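Local coordinates for DivIVA (Staphylococcus aureus, PDB 7O39), which belongs to a family of coiled-coil cell-division proteins and probably acts as a cytoplasmic scaffold or molecular ruler of the divisome, here represented by its N-terminal domain, at residues F4-K10 and S34-E38. Residues are numbered along the deposited sequence; the frame is centred on the assembly and turned at random.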
loop_
_atom_site.group_PDB
_atom_site.type_symbol
_atom_site.label_atom_id
_atom_site.label_comp_id
_atom_site.label_asym_id
_atom_site.label_seq_id
_atom_site.Cartn_x
_atom_site.Cartn_y
_atom_site.Cartn_z
ATOM N N PHE A 4 -5.554 6.762 1.611
ATOM C CA PHE A 4 -5.389 6.143 0.295
ATOM C C PHE A 4 -6.563 5.191 0.066
ATOM O O PHE A 4 -6.473 3.992 0.347
ATOM C CB PHE A 4 -4.081 5.377 0.239
ATOM C CG PHE A 4 -2.866 6.227 0.436
ATOM C CD1 PHE A 4 -2.389 6.497 1.708
ATOM C CD2 PHE A 4 -2.188 6.742 -0.653
ATOM C CE1 PHE A 4 -1.258 7.282 1.887
ATOM C CE2 PHE A 4 -1.057 7.523 -0.480
ATOM C CZ PHE A 4 -0.596 7.794 0.792
ATOM N N THR A 5 -7.666 5.713 -0.456
ATOM C CA THR A 5 -8.802 4.859 -0.748
ATOM C C THR A 5 -8.474 3.951 -1.930
ATOM O O THR A 5 -7.577 4.251 -2.728
ATOM C CB THR A 5 -10.029 5.687 -1.120
ATOM O OG1 THR A 5 -9.770 6.361 -2.358
ATOM C CG2 THR A 5 -10.391 6.683 -0.015
ATOM N N PRO A 6 -9.194 2.840 -2.075
ATOM C CA PRO A 6 -8.948 1.983 -3.243
ATOM C C PRO A 6 -9.042 2.727 -4.555
ATOM O O PRO A 6 -8.212 2.517 -5.446
ATOM C CB PRO A 6 -10.021 0.894 -3.110
ATOM C CG PRO A 6 -10.215 0.786 -1.645
ATOM C CD PRO A 6 -10.112 2.195 -1.115
ATOM N N ASN A 7 -10.034 3.601 -4.705
ATOM C CA ASN A 7 -10.183 4.274 -5.985
ATOM C C ASN A 7 -9.108 5.336 -6.194
ATOM O O ASN A 7 -8.665 5.540 -7.327
ATOM C CB ASN A 7 -11.608 4.795 -6.155
ATOM C CG ASN A 7 -12.583 3.679 -6.526
ATOM O OD1 ASN A 7 -12.198 2.690 -7.158
ATOM N ND2 ASN A 7 -13.840 3.830 -6.133
ATOM N N GLU A 8 -8.625 5.975 -5.126
ATOM C CA GLU A 8 -7.494 6.884 -5.291
ATOM C C GLU A 8 -6.270 6.136 -5.812
ATOM O O GLU A 8 -5.552 6.629 -6.693
ATOM C CB GLU A 8 -7.169 7.576 -3.963
ATOM C CG GLU A 8 -8.100 8.746 -3.608
ATOM C CD GLU A 8 -7.974 9.189 -2.155
ATOM O OE1 GLU A 8 -7.233 8.534 -1.390
ATOM O OE2 GLU A 8 -8.615 10.196 -1.777
ATOM N N ILE A 9 -6.010 4.951 -5.267
ATOM C CA ILE A 9 -4.845 4.178 -5.682
ATOM C C ILE A 9 -4.993 3.738 -7.125
ATOM O O ILE A 9 -4.073 3.886 -7.936
ATOM C CB ILE A 9 -4.648 2.975 -4.744
ATOM C CG1 ILE A 9 -4.244 3.469 -3.357
ATOM C CG2 ILE A 9 -3.624 1.992 -5.329
ATOM C CD1 ILE A 9 -4.223 2.393 -2.300
ATOM N N LYS A 10 -6.152 3.183 -7.468
ATOM C CA LYS A 10 -6.325 2.623 -8.799
ATOM C C LYS A 10 -6.423 3.707 -9.866
ATOM O O LYS A 10 -6.072 3.459 -11.023
ATOM C CB LYS A 10 -7.548 1.708 -8.799
ATOM C CG LYS A 10 -7.374 0.514 -7.867
ATOM C CD LYS A 10 -8.583 -0.407 -7.861
ATOM C CE LYS A 10 -8.636 -1.236 -6.585
ATOM N NZ LYS A 10 -10.018 -1.688 -6.268
ATOM N N SER A 34 -3.520 -2.025 -2.370
ATOM C CA SER A 34 -4.791 -1.500 -1.877
ATOM C C SER A 34 -5.522 -2.535 -1.030
ATOM O O SER A 34 -6.061 -2.214 0.037
ATOM C CB SER A 34 -5.666 -1.046 -3.037
ATOM O OG SER A 34 -6.898 -0.570 -2.531
ATOM N N THR A 35 -5.556 -3.781 -1.491
ATOM C CA THR A 35 -6.183 -4.839 -0.710
ATOM C C THR A 35 -5.523 -4.972 0.659
ATOM O O THR A 35 -6.212 -5.113 1.674
ATOM C CB THR A 35 -6.129 -6.148 -1.501
ATOM O OG1 THR A 35 -6.934 -6.004 -2.672
ATOM C CG2 THR A 35 -6.652 -7.327 -0.688
ATOM N N GLU A 36 -4.188 -4.928 0.711
ATOM C CA GLU A 36 -3.492 -5.035 1.987
ATOM C C GLU A 36 -3.874 -3.885 2.910
ATOM O O GLU A 36 -4.144 -4.095 4.101
ATOM C CB GLU A 36 -1.979 -5.041 1.751
ATOM C CG GLU A 36 -1.147 -5.310 2.997
ATOM N N ILE A 37 -3.921 -2.662 2.368
ATOM C CA ILE A 37 -4.304 -1.488 3.149
ATOM C C ILE A 37 -5.724 -1.641 3.680
ATOM O O ILE A 37 -5.993 -1.394 4.862
ATOM C CB ILE A 37 -4.129 -0.209 2.306
ATOM C CG1 ILE A 37 -2.629 0.081 2.130
ATOM C CG2 ILE A 37 -4.864 0.973 2.932
ATOM C CD1 ILE A 37 -2.300 1.121 1.073
ATOM N N GLU A 38 -6.660 -2.042 2.818
ATOM C CA GLU A 38 -8.041 -2.191 3.273
ATOM C C GLU A 38 -8.154 -3.246 4.366
ATOM O O GLU A 38 -8.915 -3.080 5.325
ATOM C CB GLU A 38 -8.947 -2.526 2.089
ATOM C CG GLU A 38 -9.093 -1.389 1.077
ATOM C CD GLU A 38 -9.403 -0.052 1.742
ATOM O OE1 GLU A 38 -10.531 0.093 2.257
ATOM O OE2 GLU A 38 -8.532 0.853 1.742
HETATM O O HOH W 1 -6.720 1.047 -0.325
#
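P6, in the first turn of helix 6-11, packs on S34 and E38 of the long helix 23-53. S34 OG lies 3.4 Å from P6 CA. The carboxylate end of E38 meets the CG-CD edge of the ring, with E38 CD 3.6 Å from P6 CG. A bend at chi2 (-48°) turns the carboxylate of E38 toward P6 CG and CD.

The apolar part is small. I9 sends CD1 to S34 CB at 3.8 Å and to the end of I37. The second subunit adds to this patch: I9 packs on L33, and I37 on I37, of that chain.

One water hydrogen-bonds F4 O at 3.0 Å, E38 OE2 at 2.8 Å and S34 OG at 2.7 Å. K41 forms a salt bridge with E38 OE2.

T5 and E8 form a capping box. E8 N donates to T5 OG1, and T5 N donates to E8 OE1 from above the carboxylate plane.

The axes of helix parts 6-10 and 34-38 run nearly antiparallel, at 160°. Van der Waals contact and a shared water thus dock the short N-terminal helix on the predicted coiled-coil region of the long helix, beside the second subunit, while its first turn is capped from within.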